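Local coordinates for protein peptidoglycan D,D-transpeptidase FtsI (Yersinia pestis, PDB 6SYN) that probably cross-links peptidoglycan stem peptides as a periplasmic class B penicillin-binding protein, and binds a beta-lactam-derived ligand in its transpeptidase pocket, at residues S418-G423 against I436-G441; A458-V463 against V490-F495; A429-Y434 against G501-M506. All coordinates share one frame; numbering follows the deposited sequence. Where two conformers were deposited one is given.

Interaction 1: S418-G423 against I436-G441; sequences SVALPG and IAIKTG. With CB9 ((2R,4S)-2-[(1R)-1-{[(2S)-2-carboxy-2-phenylacetyl]amino}-2-oxoethyl]-5,5-dimethyl-1,3-thiazolidine-4-carboxylic acid), chain D.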
loop_
_atom_site.group_PDB
_atom_site.type_symbol
_atom_site.label_atom_id
_atom_site.label_comp_id
_atom_site.label_asym_id
_atom_site.label_seq_id
_atom_site.Cartn_x
_atom_site.Cartn_y
_atom_site.Cartn_z
ATOM N N SER A 418 5.724 9.338 22.419
ATOM C CA SER A 418 6.912 8.800 23.124
ATOM C C SER A 418 7.807 7.996 22.171
ATOM O O SER A 418 9.017 7.897 22.448
ATOM C CB SER A 418 6.455 7.951 24.277
ATOM O OG SER A 418 7.525 7.677 25.159
ATOM N N VAL A 419 7.242 7.426 21.106
ATOM C CA VAL A 419 7.946 6.453 20.223
ATOM C C VAL A 419 8.960 7.212 19.352
ATOM O O VAL A 419 10.041 6.653 19.113
ATOM C CB VAL A 419 6.941 5.614 19.408
ATOM C CG1 VAL A 419 7.625 4.635 18.461
ATOM C CG2 VAL A 419 5.983 4.868 20.325
ATOM N N ALA A 420 8.648 8.446 18.937
ATOM C CA ALA A 420 9.510 9.309 18.090
ATOM C C ALA A 420 10.256 10.351 18.938
ATOM O O ALA A 420 10.977 11.176 18.348
ATOM C CB ALA A 420 8.675 9.975 17.024
ATOM N N LEU A 421 10.091 10.330 20.265
ATOM C CA LEU A 421 10.877 11.176 21.205
ATOM C C LEU A 421 12.008 10.332 21.787
ATOM O O LEU A 421 11.902 9.107 21.833
ATOM C CB LEU A 421 9.952 11.742 22.289
ATOM C CG LEU A 421 9.015 12.855 21.820
ATOM C CD1 LEU A 421 7.890 13.095 22.816
ATOM C CD2 LEU A 421 9.781 14.145 21.558
ATOM N N PRO A 422 13.133 10.956 22.209
ATOM C CA PRO A 422 14.258 10.222 22.792
ATOM C C PRO A 422 13.822 9.269 23.914
ATOM O O PRO A 422 12.965 9.620 24.692
ATOM C CB PRO A 422 15.176 11.336 23.319
ATOM C CG PRO A 422 14.882 12.512 22.403
ATOM C CD PRO A 422 13.396 12.404 22.125
ATOM N N GLY A 423 14.417 8.077 23.945
ATOM C CA GLY A 423 13.953 6.936 24.753
ATOM C C GLY A 423 13.139 5.971 23.910
ATOM O O GLY A 423 13.093 4.771 24.269
ATOM N N ILE A 436 4.325 13.960 16.509
ATOM C CA ILE A 436 3.774 12.771 15.795
ATOM C C ILE A 436 3.467 11.657 16.801
ATOM O O ILE A 436 4.188 11.536 17.802
ATOM C CB ILE A 436 4.708 12.282 14.663
ATOM C CG1 ILE A 436 5.997 11.638 15.181
ATOM C CG2 ILE A 436 5.003 13.403 13.677
ATOM C CD1 ILE A 436 6.848 11.030 14.090
ATOM N N ALA A 437 2.412 10.890 16.520
ATOM C CA ALA A 437 1.989 9.686 17.265
ATOM C C ALA A 437 2.143 8.461 16.355
ATOM O O ALA A 437 1.257 8.221 15.504
ATOM C CB ALA A 437 0.573 9.861 17.752
ATOM N N ILE A 438 3.247 7.731 16.525
ATOM C CA ILE A 438 3.586 6.508 15.742
ATOM C C ILE A 438 3.709 5.309 16.682
ATOM O O ILE A 438 3.881 5.493 17.898
ATOM C CB ILE A 438 4.893 6.697 14.948
ATOM C CG1 ILE A 438 6.122 6.768 15.862
ATOM C CG2 ILE A 438 4.797 7.910 14.043
ATOM C CD1 ILE A 438 7.424 6.436 15.166
ATOM N N LYS A 439 3.660 4.120 16.091
ATOM C CA LYS A 439 4.094 2.848 16.705
ATOM C C LYS A 439 4.934 2.103 15.665
ATOM O O LYS A 439 4.470 1.968 14.518
ATOM C CB LYS A 439 2.866 2.044 17.131
ATOM C CG LYS A 439 3.166 0.744 17.860
ATOM C CD LYS A 439 3.716 0.954 19.252
ATOM C CE LYS A 439 4.336 -0.291 19.836
ATOM N NZ LYS A 439 5.636 -0.592 19.199
ATOM N N THR A 440 6.134 1.662 16.037
ATOM C CA THR A 440 6.976 0.780 15.193
ATOM C C THR A 440 6.481 -0.659 15.328
ATOM O O THR A 440 5.667 -0.935 16.227
ATOM C CB THR A 440 8.457 0.857 15.577
ATOM O OG1 THR A 440 8.555 0.498 16.956
ATOM C CG2 THR A 440 9.052 2.226 15.334
ATOM N N GLY A 441 6.980 -1.532 14.458
ATOM C CA GLY A 441 6.722 -2.979 14.483
ATOM C C GLY A 441 7.769 -3.714 13.669
ATOM O O GLY A 441 8.222 -3.164 12.638
HETATM C C CB9 D . 6.685 -6.059 17.778
HETATM N N CB9 D . 8.594 -7.672 18.020
HETATM O O CB9 D . 6.750 -6.023 16.573
HETATM C CA CB9 D . 7.727 -6.699 18.689
HETATM C CB CB9 D . 8.502 -5.596 19.467
HETATM C CAA CB9 D . 11.599 -3.695 19.250
HETATM C CAB CB9 D . 11.890 -5.544 17.601
HETATM O OAD CB9 D . 10.634 -2.837 16.228
HETATM O OAE CB9 D . 9.909 -12.202 17.967
HETATM O OAF CB9 D . 7.548 -9.404 18.981
HETATM O OAG CB9 D . 8.948 -2.138 17.397
HETATM O OAH CB9 D . 8.333 -11.232 16.919
HETATM C CAJ CB9 D . 13.480 -8.724 16.358
HETATM C CAK CB9 D . 13.379 -8.811 17.727
HETATM C CAL CB9 D . 12.386 -9.003 15.573
HETATM C CAM CB9 D . 12.177 -9.175 18.314
HETATM C CAN CB9 D . 11.177 -9.363 16.156
HETATM N NAP CB9 D . 8.584 -4.313 18.755
HETATM S SAQ CB9 D . 10.246 -6.040 19.740
HETATM C CAR CB9 D . 9.750 -2.985 17.055
HETATM C CAS CB9 D . 9.299 -11.219 17.637
HETATM C CAT CB9 D . 8.541 -8.950 18.413
HETATM C CAU CB9 D . 11.050 -9.423 17.540
HETATM C CAX CB9 D . 9.630 -4.363 17.727
HETATM C CAY CB9 D . 9.763 -9.871 18.222
HETATM C CAZ CB9 D . 10.906 -4.825 18.507
#
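Residues 437-441 form an extended strand, and 418-423 is an irregular turn that follows helix 406-416. The backbones come closest at Val-419 and Ile-438, with CA atoms 6.3 Å apart. Val-419 and Ala-420 both point their CB toward the strand. Val-419 has CG1 anti to its backbone N (chi1 178°), so its two methyls divide the work. Val-419 CG1 lies 3.7 Å from Ile-438 CG1, where the two side chains cross obliquely. CG2 sits over the backbone at Ile-438 O. CG1 of Ile-436 and of Ile-438 both take the crowded position between backbone N and carbonyl carbon, chi1 near 70°. Ala-420 CB meets Ile-436 CD1 at 3.6 Å and lies 4.2 Å from Ile-438 CD1. This contact is buried and apolar. Farther along the strand the chemistry turns polar. Lys-439 bends at chi2 and chi4, and its NZ donates to Thr-440 O at 3.0 Å, from above the carbonyl plane. The same NZ is hydrogen-bonded to Ser-304 OG. Thr-440 OG1 donates to the ligand carboxylate oxygen OAG of CB9 at 2.7 Å. Lys-439, Thr-440 and Gly-441 form the KTG motif, on the active-site edge strand of the penicillin-binding transpeptidase fold.

Interaction 2: A458-V463 against V490-F495; sequences AYTAGV and VSAPVF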
loop_
_atom_site.group_PDB
_atom_site.type_symbol
_atom_site.label_atom_id
_atom_site.label_comp_id
_atom_site.label_asym_id
_atom_site.label_seq_id
_atom_site.Cartn_x
_atom_site.Cartn_y
_atom_site.Cartn_z
ATOM N N ALA A 458 9.256 -4.958 8.331
ATOM C CA ALA A 458 9.607 -3.665 8.960
ATOM C C ALA A 458 8.406 -2.727 8.818
ATOM O O ALA A 458 8.082 -2.336 7.679
ATOM C CB ALA A 458 10.862 -3.088 8.350
ATOM N N TYR A 459 7.772 -2.412 9.950
ATOM C CA TYR A 459 6.536 -1.602 10.069
ATOM C C TYR A 459 6.843 -0.244 10.700
ATOM O O TYR A 459 7.640 -0.175 11.649
ATOM C CB TYR A 459 5.530 -2.281 10.998
ATOM C CG TYR A 459 4.626 -3.322 10.391
ATOM C CD1 TYR A 459 3.542 -2.957 9.610
ATOM C CD2 TYR A 459 4.796 -4.667 10.673
ATOM C CE1 TYR A 459 2.672 -3.900 9.095
ATOM C CE2 TYR A 459 3.938 -5.625 10.160
ATOM C CZ TYR A 459 2.871 -5.239 9.368
ATOM O OH TYR A 459 2.016 -6.172 8.859
ATOM N N THR A 460 6.178 0.801 10.215
ATOM C CA THR A 460 5.939 2.060 10.964
ATOM C C THR A 460 4.580 2.605 10.524
ATOM O O THR A 460 4.399 2.860 9.322
ATOM C CB THR A 460 7.109 3.041 10.811
ATOM O OG1 THR A 460 8.183 2.545 11.611
ATOM C CG2 THR A 460 6.772 4.448 11.253
ATOM N N ALA A 461 3.653 2.709 11.473
ATOM C CA ALA A 461 2.305 3.288 11.295
ATOM C C ALA A 461 2.188 4.494 12.225
ATOM O O ALA A 461 2.910 4.519 13.243
ATOM C CB ALA A 461 1.252 2.254 11.598
ATOM N N GLY A 462 1.337 5.458 11.889
ATOM C CA GLY A 462 1.126 6.620 12.764
ATOM C C GLY A 462 0.248 7.688 12.153
ATOM O O GLY A 462 -0.331 7.475 11.061
ATOM N N VAL A 463 0.201 8.817 12.852
ATOM C CA VAL A 463 -0.804 9.900 12.698
ATOM C C VAL A 463 -0.062 11.222 12.915
ATOM O O VAL A 463 0.946 11.202 13.641
ATOM C CB VAL A 463 -1.945 9.640 13.699
ATOM C CG1 VAL A 463 -2.122 10.748 14.723
ATOM C CG2 VAL A 463 -3.246 9.325 12.990
ATOM N N VAL A 490 14.256 0.936 9.601
ATOM C CA VAL A 490 14.047 0.732 8.134
ATOM C C VAL A 490 12.809 1.496 7.647
ATOM O O VAL A 490 12.902 2.103 6.561
ATOM C CB VAL A 490 13.941 -0.768 7.801
ATOM C CG1 VAL A 490 13.418 -1.005 6.392
ATOM C CG2 VAL A 490 15.271 -1.479 8.004
ATOM N N SER A 491 11.696 1.453 8.389
ATOM C CA SER A 491 10.394 2.057 7.983
ATOM C C SER A 491 10.171 3.423 8.658
ATOM O O SER A 491 9.670 4.335 7.967
ATOM C CB SER A 491 9.257 1.102 8.241
ATOM O OG SER A 491 9.421 -0.083 7.472
ATOM N N ALA A 492 10.534 3.578 9.938
ATOM C CA ALA A 492 10.472 4.860 10.685
ATOM C C ALA A 492 10.990 6.014 9.825
ATOM O O ALA A 492 10.303 7.019 9.679
ATOM C CB ALA A 492 11.233 4.760 11.986
ATOM N N PRO A 493 12.201 5.930 9.224
ATOM C CA PRO A 493 12.742 7.052 8.458
ATOM C C PRO A 493 11.900 7.372 7.217
ATOM O O PRO A 493 11.715 8.540 6.936
ATOM C CB PRO A 493 14.166 6.619 8.056
ATOM C CG PRO A 493 14.195 5.112 8.237
ATOM C CD PRO A 493 13.127 4.785 9.260
ATOM N N VAL A 494 11.409 6.341 6.523
ATOM C CA VAL A 494 10.546 6.480 5.311
ATOM C C VAL A 494 9.221 7.134 5.725
ATOM O O VAL A 494 8.705 7.953 4.940
ATOM C CB VAL A 494 10.309 5.132 4.604
ATOM C CG1 VAL A 494 9.387 5.281 3.404
ATOM C CG2 VAL A 494 11.612 4.477 4.181
ATOM N N PHE A 495 8.691 6.785 6.901
ATOM C CA PHE A 495 7.478 7.422 7.478
ATOM C C PHE A 495 7.746 8.919 7.663
ATOM O O PHE A 495 6.905 9.734 7.249
ATOM C CB PHE A 495 7.073 6.777 8.805
ATOM C CG PHE A 495 5.846 7.392 9.432
ATOM C CD1 PHE A 495 5.897 8.655 10.007
ATOM C CD2 PHE A 495 4.636 6.715 9.442
ATOM C CE1 PHE A 495 4.770 9.220 10.587
ATOM C CE2 PHE A 495 3.511 7.282 10.023
ATOM C CZ PHE A 495 3.578 8.534 10.593
#
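Three chi1 settings bring the groups together. Ser-491 OG lies beside its own backbone N (chi1 -62°), Thr-460 CG2 is anti to its backbone N, and Phe-495 CG is anti to its backbone N (chi1 180°). Ser-491 OG donates to Ala-458 O at 2.6 Å. It comes from well above the carbonyl plane, with a C=O...OG angle of 102°, so it does not use a lone pair direction. Beside it, Ala-458 CB packs on Val-490 CG1 at 3.8 Å. Thr-460 turns its two branches to different tasks. Thr-460 OG1 donates back to Tyr-459 O at 2.8 Å and lies in that carbonyl's plane. Thr-460 CG2 reaches Phe-495 CB at 3.4 Å and also touches the near part of the ring. The Thr-460 and Phe-495 side chains cross at about a right angle. The ring then runs on along the strand, and Phe-495 CE2 is 3.4 Å from Gly-462 N. The ring lies against the bare backbone of Gly-462. Gly-462 O lies at the ring edge, in plane. The start of C-terminal helix 492-505 thus packs on strand 455-464, next to the edge strand 437-446 of the antiparallel sheet, as in the penicillin-binding and serine beta-lactamase fold.

Interaction 3: A429-Y434 against G501-M506; sequences AAIKGY and GVLRTM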
loop_
_atom_site.group_PDB
_atom_site.type_symbol
_atom_site.label_atom_id
_atom_site.label_comp_id
_atom_site.label_asym_id
_atom_site.label_seq_id
_atom_site.Cartn_x
_atom_site.Cartn_y
_atom_site.Cartn_z
ATOM N N ALA A 429 11.816 8.601 12.677
ATOM C CA ALA A 429 10.595 9.127 12.017
ATOM C C ALA A 429 10.288 10.563 12.465
ATOM O O ALA A 429 9.351 11.147 11.902
ATOM C CB ALA A 429 9.427 8.226 12.318
ATOM N N ALA A 430 11.024 11.112 13.440
ATOM C CA ALA A 430 10.778 12.464 13.997
ATOM C C ALA A 430 10.836 13.492 12.866
ATOM O O ALA A 430 11.749 13.390 12.022
ATOM C CB ALA A 430 11.770 12.795 15.086
ATOM N N ILE A 431 9.882 14.428 12.866
ATOM C CA ILE A 431 9.729 15.506 11.849
ATOM C C ILE A 431 9.998 16.843 12.533
ATOM O O ILE A 431 9.373 17.098 13.575
ATOM C CB ILE A 431 8.320 15.476 11.232
ATOM C CG1 ILE A 431 7.951 14.063 10.779
ATOM C CG2 ILE A 431 8.191 16.505 10.116
ATOM C CD1 ILE A 431 6.937 14.017 9.675
ATOM N N LYS A 432 10.865 17.665 11.946
ATOM C CA LYS A 432 11.291 18.959 12.529
ATOM C C LYS A 432 10.090 19.914 12.543
ATOM O O LYS A 432 9.547 20.210 11.456
ATOM C CB LYS A 432 12.475 19.541 11.746
ATOM C CG LYS A 432 13.768 18.732 11.793
ATOM C CD LYS A 432 14.406 18.642 13.168
ATOM C CE LYS A 432 15.725 17.895 13.171
ATOM N NZ LYS A 432 16.853 18.734 12.704
ATOM N N GLY A 433 9.680 20.345 13.741
ATOM C CA GLY A 433 8.663 21.391 13.954
ATOM C C GLY A 433 7.262 20.825 14.095
ATOM O O GLY A 433 6.311 21.632 14.122
ATOM N N TYR A 434 7.130 19.498 14.187
ATOM C CA TYR A 434 5.831 18.783 14.304
ATOM C C TYR A 434 5.936 17.695 15.374
ATOM O O TYR A 434 7.016 17.078 15.510
ATOM C CB TYR A 434 5.430 18.132 12.979
ATOM C CG TYR A 434 5.062 19.078 11.862
ATOM C CD1 TYR A 434 3.773 19.563 11.723
ATOM C CD2 TYR A 434 6.001 19.460 10.916
ATOM C CE1 TYR A 434 3.429 20.412 10.683
ATOM C CE2 TYR A 434 5.677 20.314 9.872
ATOM C CZ TYR A 434 4.384 20.792 9.754
ATOM O OH TYR A 434 4.063 21.629 8.725
ATOM N N GLY A 501 6.873 15.900 4.098
ATOM C CA GLY A 501 6.438 16.482 2.814
ATOM C C GLY A 501 4.930 16.668 2.769
ATOM O O GLY A 501 4.478 17.761 2.380
ATOM N N VAL A 502 4.170 15.655 3.190
ATOM C CA VAL A 502 2.683 15.727 3.274
ATOM C C VAL A 502 2.294 17.001 4.041
ATOM O O VAL A 502 1.629 17.865 3.442
ATOM C CB VAL A 502 2.091 14.459 3.918
ATOM C CG1 VAL A 502 0.641 14.661 4.332
ATOM C CG2 VAL A 502 2.222 13.252 2.999
ATOM N N LEU A 503 2.703 17.118 5.310
ATOM C CA LEU A 503 2.327 18.246 6.213
ATOM C C LEU A 503 2.642 19.588 5.541
ATOM O O LEU A 503 1.833 20.523 5.687
ATOM C CB LEU A 503 3.077 18.115 7.543
ATOM C CG LEU A 503 2.553 17.026 8.477
ATOM C CD1 LEU A 503 3.620 16.582 9.462
ATOM C CD2 LEU A 503 1.307 17.500 9.209
ATOM N N ARG A 504 3.771 19.663 4.829
ATOM C CA ARG A 504 4.285 20.903 4.185
ATOM C C ARG A 504 3.529 21.178 2.878
ATOM O O ARG A 504 3.094 22.332 2.691
ATOM C CB ARG A 504 5.799 20.802 3.962
ATOM C CG ARG A 504 6.625 21.085 5.210
ATOM C CD ARG A 504 6.292 22.428 5.841
ATOM N NE ARG A 504 6.998 22.865 7.048
ATOM C CZ ARG A 504 8.009 22.259 7.682
ATOM N NH1 ARG A 504 8.509 22.826 8.768
ATOM N NH2 ARG A 504 8.528 21.112 7.273
ATOM N N THR A 505 3.380 20.172 2.013
ATOM C CA THR A 505 2.568 20.255 0.769
ATOM C C THR A 505 1.173 20.787 1.111
ATOM O O THR A 505 0.714 21.724 0.445
ATOM C CB THR A 505 2.426 18.890 0.081
ATOM O OG1 THR A 505 3.720 18.351 -0.184
ATOM C CG2 THR A 505 1.634 18.973 -1.207
ATOM N N MET A 506 0.549 20.204 2.135
ATOM C CA MET A 506 -0.849 20.475 2.560
ATOM C C MET A 506 -0.908 21.700 3.484
ATOM O O MET A 506 -1.998 21.955 4.041
ATOM C CB MET A 506 -1.416 19.243 3.272
ATOM C CG MET A 506 -1.478 18.021 2.368
ATOM S SD MET A 506 -2.370 18.371 0.828
ATOM C CE MET A 506 -4.035 18.541 1.463
#
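Gly-501 O is gripped by two donors, both from Thr-505. Thr-505 N gives Gly-501 O the helical bond at 2.7 Å. Thr-505 OG1 adds a second to Gly-501 O, also 2.7 Å, from above the carbonyl plane. These bonds hold the last turn of helix 492-505, and Met-506 is the first residue to leave helical geometry. Against that turn lies a type II beta turn from Ile-431 to Tyr-434, with Gly-433 at positive phi. Tyr-434 carries most of the contact. Its CG lies beside its own backbone N (chi1 -68°), and the ring reaches tip to tip toward Leu-503. Leu-503 CD1 stands over the face of the Tyr-434 ring, 3.8 Å from the centroid and 14° off the normal, a CH-pi contact. Leu-503 CB covers the same ring near Tyr-434 CZ, at 3.7 Å. Ile-431 CD1 reaches Leu-503 CD1 more loosely, at 4.2 Å. Arg-504 bends at chi2 and brings its guanidinium to the ring edge. The two planes stand 77° apart, and Tyr-434 CE2 lies 3.7 Å from Arg-504 CZ, over the centre of the guanidinium face. The phenol OH is hydrogen-bonded to Ile-508 O, just beyond the helix. Ile-431 also touches Met-499, one turn before Leu-503 on helix 492-505. Val-502 and Thr-505 pack against helix 183-199, and Val-502 and Met-506 touch Phe-471 on strand 471-478. The turn leading into strand 437-446 therefore rests on the end of the C-terminal helix.

In the fold
Interactions 1 and 2 meet through neighbouring strands 437-446 and 455-464. Gly-441 O and Tyr-459 N are 2.8 Å apart, and Ala-437 O and Val-463 N 2.9 Å, both probable hydrogen bonds. Phe-495 of interaction 2 also reaches across, with Phe-495 CE1 3.7 Å from Ile-438 CG2. Interactions 2 and 3 share helix 492-505, the first at its start and the second at its end. Ala-429 joins all three: Ala-429 CB is 3.0 Å from Ala-492 O and 3.9 Å from Ile-438 CD1. Of the three, interaction 1 holds pocket residues, Thr-440 and Gly-441; Tyr-459 of interaction 2 has its side chain about 6 Å from CB9.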